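PDB 1WKR: polyporopepsin from Irpex lacteus, which cleaves peptide bonds with broad specificity as a pepsin-like aspartic endopeptidase, clots milk, and is blocked by the inhibitor pepstatin. Local coordinates for residues Y27-V31 and V101-V107; S56-S60 and S69-Y73; N192-G198 and Q254-I260; T207-T213 and L304-L310. The contacts are given in a common frame with arbitrary orientation. Residue numbers count along the deposited sequence, not the author numbering.

Interaction 1 of 4, residues Y27-V31 and V101-V107; sequences YSLLV and VDGILGV
Two small apolar clusters flank this parallel strand pair. On one face Leu-30 (chi1 t) sets its CB 4.1 Å from Val-101 CG1 and 4.2 Å from Ile-104 CG1. On the other, Leu-29 CB lies 4.1 Å from Leu-105 CB, and Val-31 CG1 just reaches Val-107 CG2 at 4.5 Å. Residues 27-31 and Ile-104 to Gly-106 are extended, but Asp-102 (phi/psi -84/-18) bends the chain ahead of Gly-103; the segment axes approach to 4.0 Å but cross at -57°, so regular pairing is brief. Leu-30 faces Ile-104 (CA-CA 4.5 Å) and Val-31 faces Leu-105 (CA-CA 5.1 Å). Leu-30 turns both backbone polar atoms to 103-106: its N donates to Gly-103 O (2.8 Å) and its O accepts from Leu-105 N (2.8 Å). Gly-103, at phi/psi 158/-156, has a conformation in which a CB would press on the preceding carbonyl. At the polar edge Asp-102 (chi1 m) makes two hydrogen bonds with the Ser-28 backbone: Ser-28 N donates to Asp-102 OD2 (2.8 Å) and Asp-102 N to Ser-28 O (2.9 Å). The pairing is that of the psi loop of pepsin-like proteases, in which the strand entering the catalytic Asp-32 runs beside the hydrophobic-hydrophobic-Gly sequence, here Ile-104 to Gly-106. Strand 14-20 flanks the other edge of 27-31, strand 39-40 pairs with 103-106, and helix 128-134 packs on Leu-105 and Val-107.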
loop_
_atom_site.group_PDB
_atom_site.type_symbol
_atom_site.label_atom_id
_atom_site.label_comp_id
_atom_site.label_asym_id
_atom_site.label_seq_id
_atom_site.Cartn_x
_atom_site.Cartn_y
_atom_site.Cartn_z
ATOM N N TYR A 27 -9.072 -16.722 -2.613
ATOM C CA TYR A 27 -8.529 -16.210 -1.389
ATOM C C TYR A 27 -8.602 -14.677 -1.480
ATOM O O TYR A 27 -8.426 -14.081 -2.555
ATOM C CB TYR A 27 -7.061 -16.615 -1.219
ATOM C CG TYR A 27 -6.895 -18.134 -1.192
ATOM C CD1 TYR A 27 -6.850 -18.850 -2.382
ATOM C CD2 TYR A 27 -6.811 -18.817 0.003
ATOM C CE1 TYR A 27 -6.709 -20.227 -2.396
ATOM C CE2 TYR A 27 -6.660 -20.266 0.015
ATOM C CZ TYR A 27 -6.613 -20.846 -1.196
ATOM O OH TYR A 27 -6.435 -22.275 -1.215
ATOM N N SER A 28 -8.786 -14.005 -0.327
ATOM C CA SER A 28 -8.850 -12.522 -0.318
ATOM C C SER A 28 -7.485 -12.039 0.168
ATOM O O SER A 28 -7.158 -12.185 1.342
ATOM C CB SER A 28 -9.985 -12.124 0.573
ATOM O OG SER A 28 -10.082 -10.702 0.548
ATOM N N LEU A 29 -6.670 -11.499 -0.745
ATOM C CA LEU A 29 -5.308 -11.142 -0.447
ATOM C C LEU A 29 -5.153 -9.658 -0.357
ATOM O O LEU A 29 -5.683 -8.870 -1.165
ATOM C CB LEU A 29 -4.351 -11.681 -1.508
ATOM C CG LEU A 29 -4.370 -13.241 -1.690
ATOM C CD1 LEU A 29 -3.182 -13.642 -2.512
ATOM C CD2 LEU A 29 -4.249 -13.977 -0.314
ATOM N N LEU A 30 -4.353 -9.223 0.642
ATOM C CA LEU A 30 -4.112 -7.808 0.920
ATOM C C LEU A 30 -3.171 -7.230 -0.135
ATOM O O LEU A 30 -2.088 -7.763 -0.380
ATOM C CB LEU A 30 -3.516 -7.734 2.321
ATOM C CG LEU A 30 -3.373 -6.329 2.967
ATOM C CD1 LEU A 30 -3.400 -6.446 4.493
ATOM C CD2 LEU A 30 -2.061 -5.645 2.532
ATOM N N VAL A 31 -3.577 -6.136 -0.746
ATOM C CA VAL A 31 -2.778 -5.495 -1.807
ATOM C C VAL A 31 -1.606 -4.748 -1.185
ATOM O O VAL A 31 -1.795 -3.725 -0.500
ATOM C CB VAL A 31 -3.608 -4.528 -2.634
ATOM C CG1 VAL A 31 -2.752 -3.776 -3.656
ATOM C CG2 VAL A 31 -4.771 -5.268 -3.311
ATOM N N VAL A 101 -7.859 -11.022 6.384
ATOM C CA VAL A 101 -7.335 -11.410 5.064
ATOM C C VAL A 101 -6.791 -12.840 5.119
ATOM O O VAL A 101 -6.504 -13.419 6.137
ATOM C CB VAL A 101 -6.251 -10.425 4.605
ATOM C CG1 VAL A 101 -6.783 -8.952 4.569
ATOM C CG2 VAL A 101 -4.970 -10.517 5.371
ATOM N N ASP A 102 -6.646 -13.404 3.886
ATOM C CA ASP A 102 -5.997 -14.703 3.697
ATOM C C ASP A 102 -4.491 -14.668 3.616
ATOM O O ASP A 102 -3.834 -15.662 3.717
ATOM C CB ASP A 102 -6.536 -15.394 2.464
ATOM C CG ASP A 102 -7.941 -15.954 2.634
ATOM O OD1 ASP A 102 -8.041 -16.956 3.423
ATOM O OD2 ASP A 102 -8.900 -15.479 2.061
ATOM N N GLY A 103 -3.926 -13.458 3.341
ATOM C CA GLY A 103 -2.518 -13.333 3.070
ATOM C C GLY A 103 -2.312 -12.025 2.284
ATOM O O GLY A 103 -3.117 -11.108 2.383
ATOM N N ILE A 104 -1.195 -11.996 1.523
ATOM C CA ILE A 104 -0.754 -10.775 0.820
ATOM C C ILE A 104 -0.587 -11.069 -0.667
ATOM O O ILE A 104 -0.041 -12.128 -1.045
ATOM C CB ILE A 104 0.559 -10.209 1.434
ATOM C CG1 ILE A 104 0.243 -9.622 2.798
ATOM C CG2 ILE A 104 1.222 -9.202 0.487
ATOM C CD1 ILE A 104 1.475 -8.985 3.510
ATOM N N LEU A 105 -0.989 -10.100 -1.471
ATOM C CA LEU A 105 -0.600 -10.025 -2.890
ATOM C C LEU A 105 0.640 -9.103 -2.958
ATOM O O LEU A 105 0.508 -7.899 -2.721
ATOM C CB LEU A 105 -1.719 -9.502 -3.759
ATOM C CG LEU A 105 -1.400 -9.529 -5.274
ATOM C CD1 LEU A 105 -1.478 -10.946 -5.787
ATOM C CD2 LEU A 105 -2.308 -8.633 -6.039
ATOM N N GLY A 106 1.813 -9.699 -3.191
ATOM C CA GLY A 106 3.082 -8.972 -3.056
ATOM C C GLY A 106 3.466 -8.327 -4.362
ATOM O O GLY A 106 3.909 -8.985 -5.317
ATOM N N VAL A 107 3.230 -7.017 -4.437
ATOM C CA VAL A 107 3.465 -6.216 -5.676
ATOM C C VAL A 107 4.529 -5.137 -5.466
ATOM O O VAL A 107 4.722 -4.276 -6.326
ATOM C CB VAL A 107 2.151 -5.683 -6.272
ATOM C CG1 VAL A 107 1.388 -6.814 -6.981
ATOM C CG2 VAL A 107 1.245 -5.030 -5.211
#

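Interaction 2 of 4, residues S56-S60 and S69-Y73; sequences SDKVS and SGTEY. With SO4 (sulfate ion), chain D.
This is an antiparallel beta-hairpin contact, in the hairpin of strands 57-62 and 67-79 that corresponds to the flap of pepsin-like proteases; it lies away from the catalytic aspartates. The segment axes approach to 4.1 Å at 132°, showing strong twist. Val-59 and Gly-70 form the hydrogen-bonded pair (CA-CA 5.3 Å): Val-59 N donates to Gly-70 O at 2.9 Å and Gly-70 N to Val-59 O at 2.8 Å. Non-hydrogen-bonded pairs flank it, Lys-58 with Thr-71 and Ser-60 with Ser-69, each with CA atoms 4.1 Å apart. Further along, Glu-72 N donates to Asp-57 O (3.0 Å). Val-59 (chi1 p) turns inward and brings its CB to 3.4 Å from Glu-72 OE1. The acids have partners beyond the hairpin: Asp-57 OD1 meets His-120 ND1 and Glu-72 OE2 meets Ser-88 OG. Outside, Lys-58 (m, m, t, t) extends to donate from NZ to Thr-71 OG1 (3.0 Å), and a sulfate ion joins both: Lys-58 NZ to O4 at 2.6 Å, Thr-71 OG1 to O2 at 2.7 Å.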
loop_
_atom_site.group_PDB
_atom_site.type_symbol
_atom_site.label_atom_id
_atom_site.label_comp_id
_atom_site.label_asym_id
_atom_site.label_seq_id
_atom_site.Cartn_x
_atom_site.Cartn_y
_atom_site.Cartn_z
ATOM N N SER A 56 11.920 -26.570 -2.832
ATOM C CA SER A 56 12.849 -27.005 -1.781
ATOM C C SER A 56 12.963 -26.044 -0.622
ATOM O O SER A 56 13.698 -26.245 0.334
ATOM C CB SER A 56 14.223 -27.042 -2.409
ATOM O OG SER A 56 14.671 -25.853 -2.869
ATOM N N ASP A 57 12.134 -24.952 -0.612
ATOM C CA ASP A 57 12.334 -23.837 0.342
ATOM C C ASP A 57 11.205 -23.657 1.298
ATOM O O ASP A 57 10.006 -23.792 0.992
ATOM C CB ASP A 57 12.465 -22.544 -0.457
ATOM C CG ASP A 57 13.716 -22.499 -1.279
ATOM O OD1 ASP A 57 14.852 -22.692 -0.701
ATOM O OD2 ASP A 57 13.650 -22.246 -2.486
ATOM N N LYS A 58 11.590 -23.228 2.498
ATOM C CA LYS A 58 10.670 -22.531 3.448
ATOM C C LYS A 58 10.773 -21.027 3.138
ATOM O O LYS A 58 11.669 -20.578 2.460
ATOM C CB LYS A 58 11.118 -22.794 4.905
ATOM C CG LYS A 58 11.181 -24.311 5.293
ATOM C CD LYS A 58 9.916 -24.916 5.039
ATOM C CE LYS A 58 9.872 -26.447 5.714
ATOM N NZ LYS A 58 8.609 -27.076 5.417
ATOM N N VAL A 59 9.786 -20.307 3.712
ATOM C CA VAL A 59 9.692 -18.872 3.440
ATOM C C VAL A 59 9.300 -18.161 4.727
ATOM O O VAL A 59 8.586 -18.711 5.567
ATOM C CB VAL A 59 8.677 -18.580 2.265
ATOM C CG1 VAL A 59 7.272 -19.038 2.624
ATOM C CG2 VAL A 59 8.684 -17.113 1.892
ATOM N N SER A 60 9.816 -16.940 4.886
ATOM C CA SER A 60 9.562 -16.110 6.106
ATOM C C SER A 60 9.683 -14.647 5.676
ATOM O O SER A 60 10.609 -14.277 5.031
ATOM C CB SER A 60 10.745 -16.452 7.144
ATOM O OG SER A 60 10.586 -15.722 8.260
ATOM N N SER A 69 5.473 -17.152 8.403
ATOM C CA SER A 69 6.464 -18.111 7.888
ATOM C C SER A 69 5.684 -19.358 7.463
ATOM O O SER A 69 4.647 -19.690 7.958
ATOM C CB SER A 69 7.572 -18.394 8.920
ATOM O OG SER A 69 7.017 -18.837 10.056
ATOM N N GLY A 70 6.369 -20.098 6.576
ATOM C CA GLY A 70 5.760 -21.349 6.057
ATOM C C GLY A 70 6.638 -21.976 5.017
ATOM O O GLY A 70 7.849 -21.983 5.090
ATOM N N THR A 71 5.947 -22.484 3.990
ATOM C CA THR A 71 6.628 -23.277 2.919
ATOM C C THR A 71 6.247 -22.622 1.572
ATOM O O THR A 71 5.109 -22.171 1.412
ATOM C CB THR A 71 6.066 -24.700 2.947
ATOM O OG1 THR A 71 6.595 -25.319 4.163
ATOM C CG2 THR A 71 6.513 -25.555 1.815
ATOM N N GLU A 72 7.236 -22.598 0.680
ATOM C CA GLU A 72 7.030 -22.034 -0.675
ATOM C C GLU A 72 6.551 -23.096 -1.624
ATOM O O GLU A 72 7.164 -24.225 -1.671
ATOM C CB GLU A 72 8.294 -21.374 -1.146
ATOM C CG GLU A 72 8.140 -20.431 -2.332
ATOM C CD GLU A 72 7.466 -19.118 -1.955
ATOM O OE1 GLU A 72 7.253 -18.773 -0.793
ATOM O OE2 GLU A 72 7.173 -18.298 -2.947
ATOM N N TYR A 73 5.594 -22.831 -2.450
ATOM C CA TYR A 73 5.039 -23.695 -3.508
ATOM C C TYR A 73 5.047 -22.947 -4.797
ATOM O O TYR A 73 5.155 -21.725 -4.816
ATOM C CB TYR A 73 3.608 -24.064 -3.159
ATOM C CG TYR A 73 3.417 -24.968 -1.984
ATOM C CD1 TYR A 73 3.432 -24.485 -0.703
ATOM C CD2 TYR A 73 3.284 -26.366 -2.162
ATOM C CE1 TYR A 73 3.255 -25.318 0.413
ATOM C CE2 TYR A 73 3.113 -27.221 -1.033
ATOM C CZ TYR A 73 3.103 -26.644 0.196
ATOM O OH TYR A 73 2.964 -27.527 1.274
HETATM S S SO4 D . 5.900 -25.530 7.550
HETATM O O1 SO4 D . 4.849 -26.813 7.587
HETATM O O2 SO4 D . 5.372 -24.669 6.443
HETATM O O3 SO4 D . 5.776 -24.859 8.793
HETATM O O4 SO4 D . 7.219 -25.937 7.268
#

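Interaction 3 of 4, residues N192-G198 and Q254-I260; sequences NQSIRYG and QSLFFTI. Unlike the reference sequence in segment 192-198: Ser-194 (reference Thr).
Backbone donors and acceptors pair along an antiparallel ladder whose segment axes approach to 4.6 Å at 159°. Arg-196 and Phe-257 exchange two bonds, Arg-196 N to Phe-257 O (2.9 Å) and Phe-257 N to Arg-196 O (2.8 Å). Ser-194 and Thr-259 do likewise, with Thr-259 N to Ser-194 O at 2.9 Å and the longer Ser-194 N to Thr-259 O at 3.3 Å. Ile-195 with Phe-258 and Tyr-197 with Leu-256 are the non-hydrogen-bonded pairs, CA atoms 4.6 Å apart in each. Beyond the ladder, Gly-198, at positive phi, donates from N to Ser-255 O (2.9 Å), and Tyr-197 OH (chi1 t) accepts from Gln-254 N (2.9 Å). The ladder belongs to the sheet of the C-terminal lobe, where strand 190-197 also pairs with 201-205 and 207-211, and 256-260 with 263-267. Gln-193 OE1 is held by Asn-308 ND2 of that sheet. On the inner face Ile-195 CG2 sits 4.3 Å from the Phe-258 ring centroid, a CH-pi contact. Opposite, the Arg-196 guanidinium stacks flat on Phe-257 (centres 4.5 Å, planes 12°), while its NE donates weakly to Gly-198 O (3.0 Å). Water 1 donates to Phe-257 O (2.8 Å) and meets Thr-259 OG1 (2.8 Å). Water 2 accepts from Arg-196 NH1 (2.8 Å) and also lies 2.8 Å from Thr-259 OG1.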
loop_
_atom_site.group_PDB
_atom_site.type_symbol
_atom_site.label_atom_id
_atom_site.label_comp_id
_atom_site.label_asym_id
_atom_site.label_seq_id
_atom_site.Cartn_x
_atom_site.Cartn_y
_atom_site.Cartn_z
ATOM N N ASN A 192 11.670 10.315 -3.699
ATOM C CA ASN A 192 11.988 11.498 -2.955
ATOM C C ASN A 192 10.823 12.459 -2.929
ATOM O O ASN A 192 10.165 12.626 -3.967
ATOM C CB ASN A 192 13.230 12.170 -3.583
ATOM C CG ASN A 192 14.412 11.216 -3.609
ATOM O OD1 ASN A 192 15.061 11.108 -4.763
ATOM N ND2 ASN A 192 14.705 10.541 -2.638
ATOM N N GLN A 193 10.552 13.087 -1.775
ATOM C CA GLN A 193 9.507 14.112 -1.737
ATOM C C GLN A 193 9.815 15.072 -0.601
ATOM O O GLN A 193 10.621 14.740 0.289
ATOM C CB GLN A 193 8.098 13.491 -1.531
ATOM C CG GLN A 193 7.785 13.165 -0.091
ATOM C CD GLN A 193 6.472 12.385 0.053
ATOM O OE1 GLN A 193 5.795 12.093 -0.933
ATOM N NE2 GLN A 193 6.112 12.083 1.295
ATOM N N SER A 194 9.120 16.201 -0.564
ATOM C CA SER A 194 9.033 17.044 0.602
ATOM C C SER A 194 7.571 17.251 0.952
ATOM O O SER A 194 6.689 17.024 0.127
ATOM C CB SER A 194 9.731 18.384 0.371
ATOM O OG SER A 194 8.945 19.138 -0.536
ATOM N N ILE A 195 7.327 17.715 2.178
ATOM C CA ILE A 195 6.000 17.984 2.683
ATOM C C ILE A 195 5.987 19.328 3.390
ATOM O O ILE A 195 6.860 19.590 4.254
ATOM C CB ILE A 195 5.505 16.869 3.677
ATOM C CG1 ILE A 195 5.727 15.450 3.108
ATOM C CG2 ILE A 195 4.012 17.099 3.988
ATOM C CD1 ILE A 195 5.342 14.368 4.159
ATOM N N ARG A 196 5.014 20.145 3.080
ATOM C CA ARG A 196 4.760 21.399 3.825
ATOM C C ARG A 196 3.337 21.441 4.249
ATOM O O ARG A 196 2.430 20.799 3.671
ATOM C CB ARG A 196 5.158 22.603 2.985
ATOM C CG ARG A 196 4.337 23.005 2.112
ATOM C CD ARG A 196 4.575 24.634 1.597
ATOM N NE ARG A 196 3.500 24.827 0.635
ATOM C CZ ARG A 196 3.512 24.440 -0.568
ATOM N NH1 ARG A 196 4.644 23.786 -1.014
ATOM N NH2 ARG A 196 2.610 24.560 -1.452
ATOM N N TYR A 197 3.048 22.212 5.284
ATOM C CA TYR A 197 1.692 22.395 5.841
ATOM C C TYR A 197 1.281 23.838 5.542
ATOM O O TYR A 197 1.989 24.767 5.914
ATOM C CB TYR A 197 1.722 22.142 7.345
ATOM C CG TYR A 197 0.397 22.402 8.025
ATOM C CD1 TYR A 197 -0.633 21.460 7.928
ATOM C CD2 TYR A 197 0.170 23.577 8.714
ATOM C CE1 TYR A 197 -1.870 21.695 8.547
ATOM C CE2 TYR A 197 -1.089 23.815 9.369
ATOM C CZ TYR A 197 -2.029 22.838 9.294
ATOM O OH TYR A 197 -3.279 22.991 9.858
ATOM N N GLY A 198 0.167 24.021 4.860
ATOM C CA GLY A 198 -0.255 25.379 4.470
ATOM C C GLY A 198 0.785 25.986 3.573
ATOM O O GLY A 198 1.585 25.345 2.893
ATOM N N GLN A 254 -5.239 23.081 7.660
ATOM C CA GLN A 254 -4.791 23.383 6.279
ATOM C C GLN A 254 -4.369 22.110 5.553
ATOM O O GLN A 254 -4.151 21.060 6.179
ATOM C CB GLN A 254 -3.611 24.368 6.354
ATOM C CG GLN A 254 -3.666 25.579 7.294
ATOM C CD GLN A 254 -4.640 26.376 6.664
ATOM O OE1 GLN A 254 -4.462 27.111 5.599
ATOM N NE2 GLN A 254 -5.762 26.586 7.315
ATOM N N SER A 255 -4.226 22.233 4.229
ATOM C CA SER A 255 -3.699 21.128 3.425
ATOM C C SER A 255 -2.266 20.822 3.722
ATOM O O SER A 255 -1.480 21.717 4.120
ATOM C CB SER A 255 -3.844 21.408 1.950
ATOM O OG SER A 255 -5.239 21.506 1.625
ATOM N N LEU A 256 -1.880 19.582 3.519
ATOM C CA LEU A 256 -0.490 19.204 3.369
ATOM C C LEU A 256 -0.144 19.172 1.893
ATOM O O LEU A 256 -0.913 18.633 1.061
ATOM C CB LEU A 256 -0.209 17.826 3.943
ATOM C CG LEU A 256 -0.207 17.715 5.424
ATOM C CD1 LEU A 256 -0.263 16.258 5.930
ATOM C CD2 LEU A 256 1.024 18.418 6.050
ATOM N N PHE A 257 0.957 19.788 1.532
ATOM C CA PHE A 257 1.389 19.860 0.129
ATOM C C PHE A 257 2.608 19.008 -0.047
ATOM O O PHE A 257 3.649 19.294 0.618
ATOM C CB PHE A 257 1.661 21.319 -0.278
ATOM C CG PHE A 257 0.432 22.204 -0.196
ATOM C CD1 PHE A 257 -0.411 22.326 -1.275
ATOM C CD2 PHE A 257 0.145 22.951 0.945
ATOM C CE1 PHE A 257 -1.506 23.174 -1.234
ATOM C CE2 PHE A 257 -0.992 23.780 0.983
ATOM C CZ PHE A 257 -1.801 23.877 -0.138
ATOM N N PHE A 258 2.525 17.997 -0.871
ATOM C CA PHE A 258 3.643 17.054 -1.134
ATOM C C PHE A 258 4.241 17.488 -2.471
ATOM O O PHE A 258 3.557 17.588 -3.491
ATOM C CB PHE A 258 3.078 15.636 -1.299
ATOM C CG PHE A 258 2.576 15.058 0.014
ATOM C CD1 PHE A 258 1.389 15.510 0.621
ATOM C CD2 PHE A 258 3.234 13.983 0.605
ATOM C CE1 PHE A 258 0.945 14.950 1.796
ATOM C CE2 PHE A 258 2.786 13.435 1.777
ATOM C CZ PHE A 258 1.628 13.922 2.390
ATOM N N THR A 259 5.541 17.690 -2.491
ATOM C CA THR A 259 6.253 18.007 -3.757
ATOM C C THR A 259 6.916 16.740 -4.216
ATOM O O THR A 259 7.783 16.205 -3.539
ATOM C CB THR A 259 7.269 19.087 -3.566
ATOM O OG1 THR A 259 6.625 20.297 -3.091
ATOM C CG2 THR A 259 7.997 19.424 -4.899
ATOM N N ILE A 260 6.451 16.257 -5.387
ATOM C CA ILE A 260 6.927 14.963 -5.968
ATOM C C ILE A 260 7.080 15.172 -7.451
ATOM O O ILE A 260 6.173 15.640 -8.144
ATOM C CB ILE A 260 5.867 13.854 -5.737
ATOM C CG1 ILE A 260 5.582 13.666 -4.252
ATOM C CG2 ILE A 260 6.329 12.564 -6.417
ATOM C CD1 ILE A 260 4.372 12.764 -3.966
HETATM O O HOH W 1 6.101 20.314 -0.339
HETATM O O HOH W 2 4.432 22.003 -3.154
#

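Interaction 4 of 4, residues T207-T213 and L304-L310; sequences TAGIVDT and LDFINGL
Backbone bonds set the register of this parallel pair, whose segment axes approach to 4.7 Å at -29°. Ile-210 N donates to Phe-306 O (3.0 Å), Asn-308 N to Ile-210 O (2.8 Å) and Asp-212 N to Asn-308 O (2.9 Å), placing Ile-210 beside Ile-307 (CA-CA 5.0 Å) and Val-211 beside Asn-308 (4.7 Å). At the start Asp-305 N donates to Ala-208 O (2.8 Å). At the far end Gly-309 CA touches Asp-212 O (3.2 Å), with Gly-309 the N-cap of helix 310-313. Of the side chains, Thr-207 OG1 (chi1 t) donates to Asp-305 OD2 (2.7 Å), while Asn-308 ND2 turns to Gln-193 OE1 and Thr-213 OG1 to Val-31 O. This is the psi loop of the C-terminal lobe: the strand running into the catalytic Asp-212 lies alongside Ile-307, Asn-308 and Gly-309, the counterpart of the hydrophobic-hydrophobic-Gly sequence of pepsins. Asp-212 OD2 is hydrogen-bonded to the bound pepstatin, and Leu-304 and Ile-307 pack on the inhibitor. Apolar packing groups Ile-210 (chi1 p) with its neighbours: CG2 lies 3.9 Å from Leu-304 CD1, and CG1 3.9 Å from Ile-307 CG1. Ile-307 CG2 also comes within 3.5 Å of Asp-212 CB. In a CH-pi contact the Phe-306 ring (chi1 p) lies over Gly-209, whose CA is 3.3 Å from the ring centroid; a CB on Gly-209 would clash with Phe-306 CG.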
loop_
_atom_site.group_PDB
_atom_site.type_symbol
_atom_site.label_atom_id
_atom_site.label_comp_id
_atom_site.label_asym_id
_atom_site.label_seq_id
_atom_site.Cartn_x
_atom_site.Cartn_y
_atom_site.Cartn_z
ATOM N N THR A 207 13.471 14.360 1.080
ATOM C CA THR A 207 14.103 13.122 1.595
ATOM C C THR A 207 13.449 11.911 0.923
ATOM O O THR A 207 12.499 12.048 0.151
ATOM C CB THR A 207 13.934 13.064 3.126
ATOM O OG1 THR A 207 14.783 12.043 3.631
ATOM C CG2 THR A 207 12.456 12.782 3.572
ATOM N N ALA A 208 13.957 10.737 1.257
ATOM C CA ALA A 208 13.503 9.496 0.659
ATOM C C ALA A 208 12.479 8.793 1.555
ATOM O O ALA A 208 12.577 8.855 2.789
ATOM C CB ALA A 208 14.719 8.552 0.418
ATOM N N GLY A 209 11.579 8.043 0.922
ATOM C CA GLY A 209 10.548 7.250 1.609
ATOM C C GLY A 209 9.831 6.410 0.605
ATOM O O GLY A 209 10.313 6.272 -0.546
ATOM N N ILE A 210 8.729 5.789 0.981
ATOM C CA ILE A 210 8.087 4.827 0.098
ATOM C C ILE A 210 6.608 5.055 -0.055
ATOM O O ILE A 210 5.989 5.759 0.747
ATOM C CB ILE A 210 8.366 3.361 0.555
ATOM C CG1 ILE A 210 7.552 2.991 1.813
ATOM C CG2 ILE A 210 9.873 3.147 0.782
ATOM C CD1 ILE A 210 7.625 1.511 2.200
ATOM N N VAL A 211 6.056 4.490 -1.118
ATOM C CA VAL A 211 4.602 4.518 -1.410
ATOM C C VAL A 211 4.098 3.127 -1.206
ATOM O O VAL A 211 4.538 2.183 -1.903
ATOM C CB VAL A 211 4.373 5.037 -2.841
ATOM C CG1 VAL A 211 2.864 5.079 -3.112
ATOM C CG2 VAL A 211 5.009 6.401 -3.057
ATOM N N ASP A 212 3.191 2.952 -0.263
ATOM C CA ASP A 212 2.858 1.608 0.230
ATOM C C ASP A 212 1.344 1.492 0.433
ATOM O O ASP A 212 0.797 1.984 1.413
ATOM C CB ASP A 212 3.616 1.332 1.528
ATOM C CG ASP A 212 3.406 -0.047 1.989
ATOM O OD1 ASP A 212 2.770 -0.890 1.319
ATOM O OD2 ASP A 212 3.924 -0.414 3.140
ATOM N N THR A 213 0.695 0.728 -0.440
ATOM C CA THR A 213 -0.719 0.426 -0.297
ATOM C C THR A 213 -1.043 -0.323 0.983
ATOM O O THR A 213 -2.197 -0.302 1.413
ATOM C CB THR A 213 -1.229 -0.407 -1.489
ATOM O OG1 THR A 213 -0.460 -1.623 -1.579
ATOM C CG2 THR A 213 -1.106 0.345 -2.846
ATOM N N LEU A 304 14.729 6.343 4.702
ATOM C CA LEU A 304 13.335 5.866 4.526
ATOM C C LEU A 304 12.607 6.618 5.630
ATOM O O LEU A 304 12.573 6.154 6.807
ATOM C CB LEU A 304 13.284 4.341 4.632
ATOM C CG LEU A 304 12.017 3.770 4.030
ATOM C CD1 LEU A 304 12.137 2.230 3.860
ATOM C CD2 LEU A 304 10.771 4.107 4.774
ATOM N N ASP A 305 12.014 7.741 5.274
ATOM C CA ASP A 305 11.604 8.749 6.274
ATOM C C ASP A 305 10.125 9.079 6.191
ATOM O O ASP A 305 9.643 10.000 6.883
ATOM C CB ASP A 305 12.435 10.011 6.061
ATOM C CG ASP A 305 13.920 9.863 6.319
ATOM O OD1 ASP A 305 14.365 8.833 6.903
ATOM O OD2 ASP A 305 14.669 10.807 5.973
ATOM N N PHE A 306 9.412 8.373 5.327
ATOM C CA PHE A 306 7.956 8.509 5.232
ATOM C C PHE A 306 7.378 7.265 4.547
ATOM O O PHE A 306 8.126 6.591 3.803
ATOM C CB PHE A 306 7.532 9.823 4.453
ATOM C CG PHE A 306 7.985 9.816 3.013
ATOM C CD1 PHE A 306 7.283 9.154 2.021
ATOM C CD2 PHE A 306 9.157 10.486 2.642
ATOM C CE1 PHE A 306 7.687 9.143 0.715
ATOM C CE2 PHE A 306 9.569 10.496 1.322
ATOM C CZ PHE A 306 8.852 9.835 0.371
ATOM N N ILE A 307 6.111 7.065 4.781
ATOM C CA ILE A 307 5.328 6.043 4.021
ATOM C C ILE A 307 4.056 6.762 3.577
ATOM O O ILE A 307 3.203 7.107 4.422
ATOM C CB ILE A 307 5.021 4.780 4.822
ATOM C CG1 ILE A 307 6.303 4.117 5.313
ATOM C CG2 ILE A 307 4.230 3.831 3.945
ATOM C CD1 ILE A 307 6.131 2.888 6.176
ATOM N N ASN A 308 3.889 6.935 2.265
ATOM C CA ASN A 308 2.610 7.422 1.713
ATOM C C ASN A 308 1.716 6.187 1.609
ATOM O O ASN A 308 1.875 5.354 0.699
ATOM C CB ASN A 308 2.802 8.094 0.359
ATOM C CG ASN A 308 3.654 9.336 0.398
ATOM O OD1 ASN A 308 3.980 9.889 1.451
ATOM N ND2 ASN A 308 4.037 9.819 -0.792
ATOM N N GLY A 309 0.789 6.049 2.561
ATOM C CA GLY A 309 -0.024 4.842 2.706
ATOM C C GLY A 309 -1.346 4.902 2.056
ATOM O O GLY A 309 -1.642 5.774 1.232
ATOM N N LEU A 310 -2.172 3.902 2.392
ATOM C CA LEU A 310 -3.537 3.782 1.832
ATOM C C LEU A 310 -4.327 5.056 1.955
ATOM O O LEU A 310 -5.022 5.423 1.024
ATOM C CB LEU A 310 -4.231 2.625 2.626
ATOM C CG LEU A 310 -5.686 2.344 2.285
ATOM C CD1 LEU A 310 -5.985 0.890 2.684
ATOM C CD2 LEU A 310 -6.643 3.271 3.025
#

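How the interactions relate
Interactions 1 and 4 are corresponding psi loops of the two lobes, consistent with the pseudo-twofold symmetry of pepsin-like proteases; their centres lie about 20 Å apart. They deliver Asp-32 and Asp-212, whose side chains come within about 3 Å, to the cleft that holds pepstatin. Val-31 O and Thr-213 OG1 meet at 2.7 Å, part of the fireman's grip between the lobes. Interaction 3 backs interaction 4 in one sheet, centres about 13 Å apart, through Gln-193 OE1 to Asn-308 ND2 (2.9 Å) and Gln-193 N to Thr-207 O (2.9 Å). Interaction 2 shares the N-terminal-lobe sheet with interaction 1, about 16 Å away between centres; its centre is about 41 Å from that of interaction 3.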